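Hexokinase (Schistosoma mansoni, PDB 1BDG) catalyses the ATP-dependent phosphorylation of glucose and other hexoses to hexose 6-phosphate, the first step of glycolysis. Local coordinates at residues S36-L41 with L386-R391; Y340-M345 with I362-C367; T78-L83 with K117-T122. All blocks are in the same frame, centred on the assembly; numbering follows the deposited sequence.

Contact 1. Residues S36-L41 with L386-R391; sequences SMRLGL and LRRINR. With SO4 (sulfate ion), chain E.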
loop_
_atom_site.group_PDB
_atom_site.type_symbol
_atom_site.label_atom_id
_atom_site.label_comp_id
_atom_site.label_asym_id
_atom_site.label_seq_id
_atom_site.Cartn_x
_atom_site.Cartn_y
_atom_site.Cartn_z
ATOM N N SER A 36 0.802 8.979 -17.533
ATOM C CA SER A 36 0.585 7.515 -17.590
ATOM C C SER A 36 -0.825 7.060 -17.299
ATOM O O SER A 36 -1.315 6.145 -17.949
ATOM C CB SER A 36 1.516 6.771 -16.644
ATOM O OG SER A 36 2.861 7.126 -16.881
ATOM N N MET A 37 -1.468 7.654 -16.301
ATOM C CA MET A 37 -2.831 7.279 -15.953
ATOM C C MET A 37 -3.795 7.487 -17.125
ATOM O O MET A 37 -4.598 6.591 -17.428
ATOM C CB MET A 37 -3.313 8.053 -14.734
ATOM C CG MET A 37 -2.606 7.718 -13.452
ATOM S SD MET A 37 -3.278 8.648 -12.086
ATOM C CE MET A 37 -2.477 7.903 -10.707
ATOM N N ARG A 38 -3.723 8.640 -17.801
ATOM C CA ARG A 38 -4.623 8.846 -18.930
ATOM C C ARG A 38 -4.322 7.880 -20.078
ATOM O O ARG A 38 -5.217 7.514 -20.832
ATOM C CB ARG A 38 -4.690 10.306 -19.396
ATOM C CG ARG A 38 -3.438 10.904 -19.976
ATOM C CD ARG A 38 -3.779 11.729 -21.217
ATOM N NE ARG A 38 -3.484 10.975 -22.436
ATOM C CZ ARG A 38 -2.488 11.269 -23.276
ATOM N NH1 ARG A 38 -1.690 12.312 -23.032
ATOM N NH2 ARG A 38 -2.316 10.550 -24.388
ATOM N N LEU A 39 -3.072 7.435 -20.186
ATOM C CA LEU A 39 -2.692 6.453 -21.205
ATOM C C LEU A 39 -3.274 5.084 -20.832
ATOM O O LEU A 39 -3.674 4.325 -21.714
ATOM C CB LEU A 39 -1.171 6.307 -21.306
ATOM C CG LEU A 39 -0.309 7.320 -22.054
ATOM C CD1 LEU A 39 1.140 6.848 -21.996
ATOM C CD2 LEU A 39 -0.756 7.477 -23.502
ATOM N N GLY A 40 -3.304 4.775 -19.532
ATOM C CA GLY A 40 -3.822 3.495 -19.065
ATOM C C GLY A 40 -5.328 3.323 -19.208
ATOM O O GLY A 40 -5.838 2.198 -19.214
ATOM N N LEU A 41 -6.048 4.443 -19.271
ATOM C CA LEU A 41 -7.506 4.426 -19.418
ATOM C C LEU A 41 -7.850 4.223 -20.892
ATOM O O LEU A 41 -8.965 3.833 -21.238
ATOM C CB LEU A 41 -8.127 5.730 -18.889
ATOM C CG LEU A 41 -7.847 6.056 -17.416
ATOM C CD1 LEU A 41 -8.031 7.513 -17.148
ATOM C CD2 LEU A 41 -8.717 5.252 -16.486
ATOM N N LEU A 386 -5.794 14.570 -7.531
ATOM C CA LEU A 386 -6.596 15.785 -7.405
ATOM C C LEU A 386 -6.636 16.544 -8.735
ATOM O O LEU A 386 -7.592 17.268 -9.014
ATOM C CB LEU A 386 -6.023 16.697 -6.308
ATOM C CG LEU A 386 -5.989 16.132 -4.895
ATOM C CD1 LEU A 386 -5.681 17.248 -3.937
ATOM C CD2 LEU A 386 -7.311 15.503 -4.545
ATOM N N ARG A 387 -5.575 16.409 -9.523
ATOM C CA ARG A 387 -5.503 17.060 -10.823
ATOM C C ARG A 387 -6.330 16.317 -11.863
ATOM O O ARG A 387 -6.643 16.855 -12.914
ATOM C CB ARG A 387 -4.059 17.165 -11.297
ATOM C CG ARG A 387 -3.258 18.168 -10.516
ATOM C CD ARG A 387 -2.111 18.727 -11.326
ATOM N NE ARG A 387 -1.128 19.375 -10.461
ATOM C CZ ARG A 387 0.186 19.175 -10.540
ATOM N NH1 ARG A 387 0.698 18.350 -11.450
ATOM N NH2 ARG A 387 0.992 19.819 -9.709
ATOM N N ARG A 388 -6.669 15.073 -11.550
ATOM C CA ARG A 388 -7.467 14.233 -12.422
ATOM C C ARG A 388 -8.915 14.338 -11.979
ATOM O O ARG A 388 -9.755 14.830 -12.726
ATOM C CB ARG A 388 -6.962 12.792 -12.354
ATOM C CG ARG A 388 -7.813 11.788 -13.068
ATOM C CD ARG A 388 -6.959 10.638 -13.580
ATOM N NE ARG A 388 -6.392 10.912 -14.906
ATOM C CZ ARG A 388 -7.091 11.020 -16.041
ATOM N NH1 ARG A 388 -8.405 10.884 -16.059
ATOM N NH2 ARG A 388 -6.463 11.251 -17.172
ATOM N N ILE A 389 -9.213 13.903 -10.761
ATOM C CA ILE A 389 -10.572 14.003 -10.233
ATOM C C ILE A 389 -11.144 15.399 -10.554
ATOM O O ILE A 389 -12.262 15.521 -11.053
ATOM C CB ILE A 389 -10.587 13.721 -8.705
ATOM C CG1 ILE A 389 -10.514 12.215 -8.459
ATOM C CG2 ILE A 389 -11.799 14.307 -8.045
ATOM C CD1 ILE A 389 -11.155 11.775 -7.182
ATOM N N ASN A 390 -10.344 16.435 -10.311
ATOM C CA ASN A 390 -10.714 17.817 -10.600
ATOM C C ASN A 390 -11.836 18.437 -9.728
ATOM O O ASN A 390 -12.085 19.649 -9.811
ATOM C CB ASN A 390 -11.020 17.983 -12.109
ATOM N N ARG A 391 -12.484 17.629 -8.891
ATOM C CA ARG A 391 -13.537 18.122 -8.019
ATOM C C ARG A 391 -12.935 19.227 -7.166
ATOM O O ARG A 391 -11.764 19.157 -6.804
ATOM C CB ARG A 391 -14.042 17.002 -7.108
ATOM C CG ARG A 391 -14.825 15.939 -7.831
ATOM C CD ARG A 391 -15.387 14.845 -6.912
ATOM N NE ARG A 391 -16.267 13.989 -7.710
ATOM C CZ ARG A 391 -16.969 12.952 -7.256
ATOM N NH1 ARG A 391 -16.916 12.603 -5.977
ATOM N NH2 ARG A 391 -17.732 12.260 -8.098
HETATM S S SO4 E . -7.798 12.537 -19.336
HETATM O O1 SO4 E . -6.484 13.073 -19.089
HETATM O O2 SO4 E . -8.530 12.497 -18.104
HETATM O O3 SO4 E . -8.481 13.386 -20.280
HETATM O O4 SO4 E . -7.694 11.201 -19.863
#
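Two arginines on different helices, Arg38 and Arg388, meet beside one sulfate ion, with Arg388 reaching over to the side of helix 23-41. The Arg388 side chain starts from the last turn of helix 357-389. Its CG is anti to the backbone N (chi1 172°), and the chain bends at chi3, which carries the guanidinium to the other helix. There NH2 is modelled next to Arg38 CB. Arg38 itself turns away, and the two side chains cross at about a right angle. Their guanidinium planes are 54° apart, and Arg38 NE stays 6.1 Å from Arg388 NH2. Leu41 comes from the opposite direction. Its CD1 sits over one face of the Arg388 guanidinium, offset toward the rim, and lies 3.6 Å from NH1. Met37 adds its CB, 4.2 Å from Arg388 NE, while its side chain also touches Cys384 and Ile385 of the long helix.

The main polar partner of Arg388 is Glu228 on strand 222-229, whose OE1 forms a salt bridge with NH1. The sulfate, probably from the crystallisation liquor, is the lesser one. Its sulfur is modelled too close to NH2, so its pose is doubtful. The weak hydrogen bond from NH1 to its O2, with an N-H...O angle of 119°, is therefore of uncertain geometry. Lys232 NZ also bonds this ion.

The contact joins helix 23-41, helix 357-389 and the sheet of the large subdomain. The charge of Arg388 is probably balanced mainly by Glu228, with the sulfate, if its pose is right, adding a second negative group.

Contact 2. Residues Y340-M345 with I362-C367; sequences YNTHYM and IVRYAC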
loop_
_atom_site.group_PDB
_atom_site.type_symbol
_atom_site.label_atom_id
_atom_site.label_comp_id
_atom_site.label_asym_id
_atom_site.label_seq_id
_atom_site.Cartn_x
_atom_site.Cartn_y
_atom_site.Cartn_z
ATOM N N TYR A 340 19.153 9.219 20.736
ATOM C CA TYR A 340 18.837 8.116 21.640
ATOM C C TYR A 340 18.151 6.948 20.945
ATOM O O TYR A 340 18.601 5.800 21.035
ATOM C CB TYR A 340 17.979 8.612 22.818
ATOM C CG TYR A 340 18.672 9.665 23.672
ATOM C CD1 TYR A 340 20.026 9.539 24.002
ATOM C CD2 TYR A 340 17.992 10.824 24.087
ATOM C CE1 TYR A 340 20.682 10.527 24.702
ATOM C CE2 TYR A 340 18.650 11.821 24.791
ATOM C CZ TYR A 340 19.997 11.661 25.091
ATOM O OH TYR A 340 20.677 12.639 25.773
ATOM N N ASN A 341 17.070 7.236 20.226
ATOM C CA ASN A 341 16.337 6.181 19.533
ATOM C C ASN A 341 17.178 5.515 18.455
ATOM O O ASN A 341 17.042 4.309 18.223
ATOM C CB ASN A 341 15.053 6.726 18.927
ATOM C CG ASN A 341 13.975 6.961 19.964
ATOM O OD1 ASN A 341 13.559 8.100 20.192
ATOM N ND2 ASN A 341 13.516 5.887 20.596
ATOM N N THR A 342 18.033 6.299 17.794
ATOM C CA THR A 342 18.907 5.775 16.749
ATOM C C THR A 342 19.878 4.841 17.429
ATOM O O THR A 342 19.952 3.659 17.100
ATOM C CB THR A 342 19.701 6.891 16.056
ATOM O OG1 THR A 342 18.796 7.861 15.525
ATOM C CG2 THR A 342 20.541 6.334 14.923
ATOM N N HIS A 343 20.555 5.373 18.440
ATOM C CA HIS A 343 21.530 4.625 19.226
ATOM C C HIS A 343 20.992 3.275 19.700
ATOM O O HIS A 343 21.585 2.225 19.435
ATOM C CB HIS A 343 21.974 5.456 20.427
ATOM C CG HIS A 343 23.080 4.835 21.212
ATOM N ND1 HIS A 343 24.395 4.861 20.796
ATOM C CD2 HIS A 343 23.067 4.158 22.382
ATOM C CE1 HIS A 343 25.144 4.222 21.678
ATOM N NE2 HIS A 343 24.361 3.787 22.649
ATOM N N TYR A 344 19.866 3.302 20.392
ATOM C CA TYR A 344 19.265 2.077 20.877
ATOM C C TYR A 344 19.027 1.107 19.727
ATOM O O TYR A 344 19.192 -0.097 19.895
ATOM C CB TYR A 344 17.946 2.377 21.608
ATOM C CG TYR A 344 17.010 1.180 21.760
ATOM C CD1 TYR A 344 16.135 0.813 20.726
ATOM C CD2 TYR A 344 16.986 0.424 22.935
ATOM C CE1 TYR A 344 15.268 -0.269 20.857
ATOM C CE2 TYR A 344 16.115 -0.666 23.074
ATOM C CZ TYR A 344 15.263 -1.004 22.030
ATOM O OH TYR A 344 14.412 -2.082 22.155
ATOM N N MET A 345 18.658 1.626 18.560
ATOM C CA MET A 345 18.371 0.769 17.413
ATOM C C MET A 345 19.573 -0.025 16.968
ATOM O O MET A 345 19.508 -1.248 16.850
ATOM C CB MET A 345 17.839 1.578 16.234
ATOM C CG MET A 345 17.540 0.735 15.004
ATOM S SD MET A 345 16.978 1.769 13.653
ATOM C CE MET A 345 18.454 1.905 12.688
ATOM N N ILE A 362 25.075 9.622 11.394
ATOM C CA ILE A 362 25.045 9.187 9.994
ATOM C C ILE A 362 23.783 8.360 9.719
ATOM O O ILE A 362 23.106 8.598 8.729
ATOM C CB ILE A 362 26.312 8.333 9.635
ATOM C CG1 ILE A 362 27.525 9.242 9.422
ATOM C CG2 ILE A 362 26.049 7.419 8.450
ATOM C CD1 ILE A 362 28.805 8.501 9.210
ATOM N N VAL A 363 23.446 7.432 10.615
ATOM C CA VAL A 363 22.269 6.584 10.434
ATOM C C VAL A 363 20.913 7.302 10.528
ATOM O O VAL A 363 19.984 6.954 9.801
ATOM C CB VAL A 363 22.316 5.335 11.358
ATOM C CG1 VAL A 363 21.019 4.555 11.292
ATOM C CG2 VAL A 363 23.433 4.419 10.924
ATOM N N ARG A 364 20.787 8.298 11.403
ATOM C CA ARG A 364 19.514 9.030 11.516
ATOM C C ARG A 364 19.302 9.898 10.267
ATOM O O ARG A 364 18.177 10.174 9.863
ATOM C CB ARG A 364 19.486 9.910 12.778
ATOM C CG ARG A 364 18.099 10.435 13.158
ATOM C CD ARG A 364 18.118 11.945 13.362
ATOM N NE ARG A 364 16.864 12.506 13.876
ATOM C CZ ARG A 364 15.696 12.504 13.225
ATOM N NH1 ARG A 364 15.597 11.952 12.012
ATOM N NH2 ARG A 364 14.624 13.086 13.778
ATOM N N TYR A 365 20.395 10.321 9.651
ATOM C CA TYR A 365 20.313 11.130 8.449
ATOM C C TYR A 365 19.869 10.220 7.300
ATOM O O TYR A 365 19.033 10.599 6.478
ATOM C CB TYR A 365 21.675 11.755 8.159
ATOM C CG TYR A 365 21.691 12.702 6.989
ATOM C CD1 TYR A 365 21.139 13.974 7.089
ATOM C CD2 TYR A 365 22.290 12.330 5.785
ATOM C CE1 TYR A 365 21.186 14.857 6.017
ATOM C CE2 TYR A 365 22.342 13.198 4.708
ATOM C CZ TYR A 365 21.794 14.459 4.827
ATOM O OH TYR A 365 21.880 15.326 3.769
ATOM N N ALA A 366 20.403 9.005 7.259
ATOM C CA ALA A 366 20.020 8.062 6.226
ATOM C C ALA A 366 18.506 7.807 6.300
ATOM O O ALA A 366 17.830 7.852 5.282
ATOM C CB ALA A 366 20.824 6.768 6.361
ATOM N N CYS A 367 17.977 7.603 7.510
ATOM C CA CYS A 367 16.534 7.390 7.736
ATOM C C CYS A 367 15.714 8.584 7.241
ATOM O O CYS A 367 14.800 8.423 6.438
ATOM C CB CYS A 367 16.214 7.204 9.229
ATOM S SG CYS A 367 16.679 5.633 9.988
#
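Thr342 and Arg364 cross at about a right angle where helix 340-349 meets helix 357-389. The axes of the two helix segments also run nearly perpendicular, at 104°, with a closest approach of 9.7 Å. Thr342 points at the other helix and divides its two branches. OG1 lies against the base of Arg364, 3.5 Å from CB and 3.6 Å from CG. CG2 turns to Val363 and comes 4.1 Å from its CG1. Met345, one turn further along, reaches the same methyl. Its first two torsions are extended, and chi3 (100°) bends the methyl so that CE sits 3.9 Å from Val363 CG1. Val363 CG1 thus touches both apolar groups of the first helix.

The polar ends look elsewhere. Thr342 OG1 is hydrogen-bonded to Asp334 OD2. Arg364 bends at chi2 and leads its guanidinium away, to a salt bridge with Glu332 and a hydrogen bond to Asp334 O. Met345 also packs on Tyr327 and Val331 of helix 327-331, and Tyr327 is probably part of the ATP site, as in related enzymes.

These are two successive helices of the large subdomain packed nearly at right angles. Between residues 340-345 and 362-367, methyl and methylene groups and one hydroxyl oxygen make the contact. The helices are therefore joined by apolar packing, by Asp334 as a shared polar neighbour, and by a hydrogen bond between His343 ND1 and Asn360 OD1.

Contact 3. Residues T78-L83 with K117-T122; sequences TNYRVL and KYIAET. With SO4 (sulfate ion), chain C.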
loop_
_atom_site.group_PDB
_atom_site.type_symbol
_atom_site.label_atom_id
_atom_site.label_comp_id
_atom_site.label_asym_id
_atom_site.label_seq_id
_atom_site.Cartn_x
_atom_site.Cartn_y
_atom_site.Cartn_z
ATOM N N THR A 78 -0.745 -5.544 5.980
ATOM C CA THR A 78 0.130 -5.889 7.106
ATOM C C THR A 78 -0.351 -7.150 7.831
ATOM O O THR A 78 0.468 -7.955 8.280
ATOM C CB THR A 78 0.265 -4.722 8.146
ATOM O OG1 THR A 78 0.790 -3.529 7.522
ATOM C CG2 THR A 78 1.198 -5.156 9.278
ATOM N N ASN A 79 -1.665 -7.318 7.973
ATOM C CA ASN A 79 -2.199 -8.511 8.633
ATOM C C ASN A 79 -3.602 -8.966 8.197
ATOM O O ASN A 79 -4.519 -8.158 7.948
ATOM C CB ASN A 79 -2.062 -8.438 10.162
ATOM C CG ASN A 79 -2.559 -7.136 10.743
ATOM O OD1 ASN A 79 -1.950 -6.585 11.653
ATOM N ND2 ASN A 79 -3.704 -6.671 10.274
ATOM N N TYR A 80 -3.720 -10.283 8.069
ATOM C CA TYR A 80 -4.926 -10.966 7.641
ATOM C C TYR A 80 -6.123 -10.816 8.582
ATOM O O TYR A 80 -6.190 -11.470 9.629
ATOM C CB TYR A 80 -4.580 -12.447 7.434
ATOM C CG TYR A 80 -5.735 -13.322 7.062
ATOM C CD1 TYR A 80 -6.428 -13.125 5.892
ATOM C CD2 TYR A 80 -6.168 -14.320 7.920
ATOM C CE1 TYR A 80 -7.537 -13.889 5.585
ATOM C CE2 TYR A 80 -7.270 -15.096 7.625
ATOM C CZ TYR A 80 -7.955 -14.874 6.456
ATOM O OH TYR A 80 -9.071 -15.635 6.162
ATOM N N ARG A 81 -7.075 -9.966 8.211
ATOM C CA ARG A 81 -8.267 -9.779 9.035
ATOM C C ARG A 81 -9.486 -10.529 8.523
ATOM O O ARG A 81 -9.789 -10.518 7.326
ATOM C CB ARG A 81 -8.640 -8.306 9.205
ATOM C CG ARG A 81 -7.854 -7.556 10.272
ATOM C CD ARG A 81 -8.701 -6.426 10.877
ATOM N NE ARG A 81 -9.397 -5.638 9.855
ATOM C CZ ARG A 81 -10.183 -4.589 10.107
ATOM N NH1 ARG A 81 -10.388 -4.198 11.359
ATOM N NH2 ARG A 81 -10.725 -3.897 9.096
ATOM N N VAL A 82 -10.179 -11.174 9.453
ATOM C CA VAL A 82 -11.386 -11.922 9.172
ATOM C C VAL A 82 -12.468 -11.205 9.946
ATOM O O VAL A 82 -12.452 -11.206 11.166
ATOM C CB VAL A 82 -11.266 -13.358 9.654
ATOM C CG1 VAL A 82 -12.635 -14.022 9.627
ATOM C CG2 VAL A 82 -10.298 -14.123 8.740
ATOM N N LEU A 83 -13.393 -10.576 9.232
ATOM C CA LEU A 83 -14.443 -9.795 9.868
ATOM C C LEU A 83 -15.860 -10.312 9.661
ATOM O O LEU A 83 -16.076 -11.345 9.024
ATOM C CB LEU A 83 -14.349 -8.331 9.427
ATOM C CG LEU A 83 -12.973 -7.650 9.474
ATOM C CD1 LEU A 83 -12.124 -8.167 8.325
ATOM C CD2 LEU A 83 -13.107 -6.140 9.369
ATOM N N LYS A 117 -6.722 -22.508 0.856
ATOM C CA LYS A 117 -7.243 -23.512 1.772
ATOM C C LYS A 117 -7.074 -22.908 3.177
ATOM O O LYS A 117 -8.031 -22.860 3.959
ATOM C CB LYS A 117 -6.468 -24.826 1.647
ATOM C CG LYS A 117 -7.004 -25.903 2.541
ATOM C CD LYS A 117 -6.367 -27.223 2.257
ATOM C CE LYS A 117 -6.813 -28.230 3.288
ATOM N NZ LYS A 117 -6.123 -29.526 3.139
ATOM N N TYR A 118 -5.882 -22.382 3.461
ATOM C CA TYR A 118 -5.626 -21.778 4.756
ATOM C C TYR A 118 -6.709 -20.722 5.051
ATOM O O TYR A 118 -7.333 -20.729 6.125
ATOM C CB TYR A 118 -4.223 -21.155 4.803
ATOM C CG TYR A 118 -3.893 -20.562 6.152
ATOM C CD1 TYR A 118 -3.366 -21.348 7.181
ATOM C CD2 TYR A 118 -4.202 -19.233 6.434
ATOM C CE1 TYR A 118 -3.171 -20.823 8.458
ATOM C CE2 TYR A 118 -4.012 -18.705 7.687
ATOM C CZ TYR A 118 -3.506 -19.499 8.691
ATOM O OH TYR A 118 -3.372 -18.951 9.931
ATOM N N ILE A 119 -6.967 -19.851 4.075
ATOM C CA ILE A 119 -7.979 -18.797 4.232
ATOM C C ILE A 119 -9.280 -19.388 4.774
ATOM O O ILE A 119 -9.773 -18.955 5.827
ATOM C CB ILE A 119 -8.255 -18.047 2.883
ATOM C CG1 ILE A 119 -7.012 -17.276 2.440
ATOM C CG2 ILE A 119 -9.429 -17.109 3.023
ATOM C CD1 ILE A 119 -6.605 -16.238 3.398
ATOM N N ALA A 120 -9.812 -20.392 4.078
ATOM C CA ALA A 120 -11.045 -21.036 4.519
ATOM C C ALA A 120 -10.868 -21.698 5.908
ATOM O O ALA A 120 -11.681 -21.459 6.806
ATOM C CB ALA A 120 -11.507 -22.048 3.493
ATOM N N GLU A 121 -9.799 -22.488 6.087
ATOM C CA GLU A 121 -9.497 -23.173 7.356
ATOM C C GLU A 121 -9.752 -22.175 8.495
ATOM O O GLU A 121 -10.551 -22.428 9.393
ATOM C CB GLU A 121 -8.015 -23.607 7.366
ATOM C CG GLU A 121 -7.583 -24.662 8.426
ATOM C CD GLU A 121 -7.238 -24.093 9.827
ATOM O OE1 GLU A 121 -8.182 -23.952 10.652
ATOM O OE2 GLU A 121 -6.025 -23.836 10.113
ATOM N N THR A 122 -9.127 -21.006 8.363
ATOM C CA THR A 122 -9.215 -19.898 9.312
ATOM C C THR A 122 -10.626 -19.332 9.525
ATOM O O THR A 122 -11.134 -19.333 10.651
ATOM C CB THR A 122 -8.258 -18.784 8.878
ATOM O OG1 THR A 122 -7.006 -18.924 9.567
ATOM C CG2 THR A 122 -8.852 -17.423 9.138
HETATM S S SO4 C . -1.403 -2.488 5.391
HETATM O O1 SO4 C . -0.873 -1.654 6.453
HETATM O O2 SO4 C . -2.419 -3.372 5.904
HETATM O O3 SO4 C . -1.983 -1.661 4.359
HETATM O O4 SO4 C . -0.343 -3.271 4.820
#
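Tyr80 reaches from a strand into the side of helix 112-129, where it meets Ile119 and Thr122. The setting is the small subdomain of the actin-like ATPase fold. Strand 80-87 lies between strands 95-101 and 68-75 of a five-stranded mixed sheet, and the helix packs across one side of that sheet. The axes of the strand and helix segments are 10.5 Å apart and 44° from parallel.

The Tyr80 CB leaves the strand toward the helix. With CG anti to the backbone N (chi1 177°), the ring continues in that direction. Its CD1-CE1 side lies by Ile119 CD1, which comes in obliquely: CD1 of the ring is 4.0 Å from that methyl, and CE1 is closer. The CE2 side has Thr122 CG2 near the ring plane; this pair is modelled too close for its distance to be trusted. CZ, between the two sides, is 3.6 Å from Ile119 CD1. At the tip, OH lies 3.5 Å from Ile119 CG2.

Two residues on, Val82 CG2 lies 3.6 Å from Thr122 CG2. Leu73 of the neighbouring strand 68-75 packs on Tyr80, Val82 and Ile119, so the apolar layer lies between the sheet and the helix.

At the other end of the segment, the turn before the strand belongs to the predicted ATP site. It holds a sulfate, probably from the crystallisation liquor and also bonded by Thr220. Thr78 grips it twice: N donates to O2 at 2.7 Å with an N-H...O angle of 163°, and OG1 to O1 at 2.7 Å.

After helix 5-16 near the N terminus, the chain passes through helix 23-41, which supplies one half of contact 1. It then builds the small subdomain. There contact 3 closes a short loop, with nearest ends 34 residues apart, between a sheet strand and its covering helix. The chain continues into the large subdomain, where contact 2 closes a tighter loop between neighbouring helices, with nearest ends 17 residues apart. Contact 1 closes last, at the far end of helix 357-389. Contacts 2 and 3 are both nested inside it and follow each other in series. Contacts 1 and 2 share that long helix, with centres 39 Å apart. Contact 3 lies across the chain's centre from contact 1.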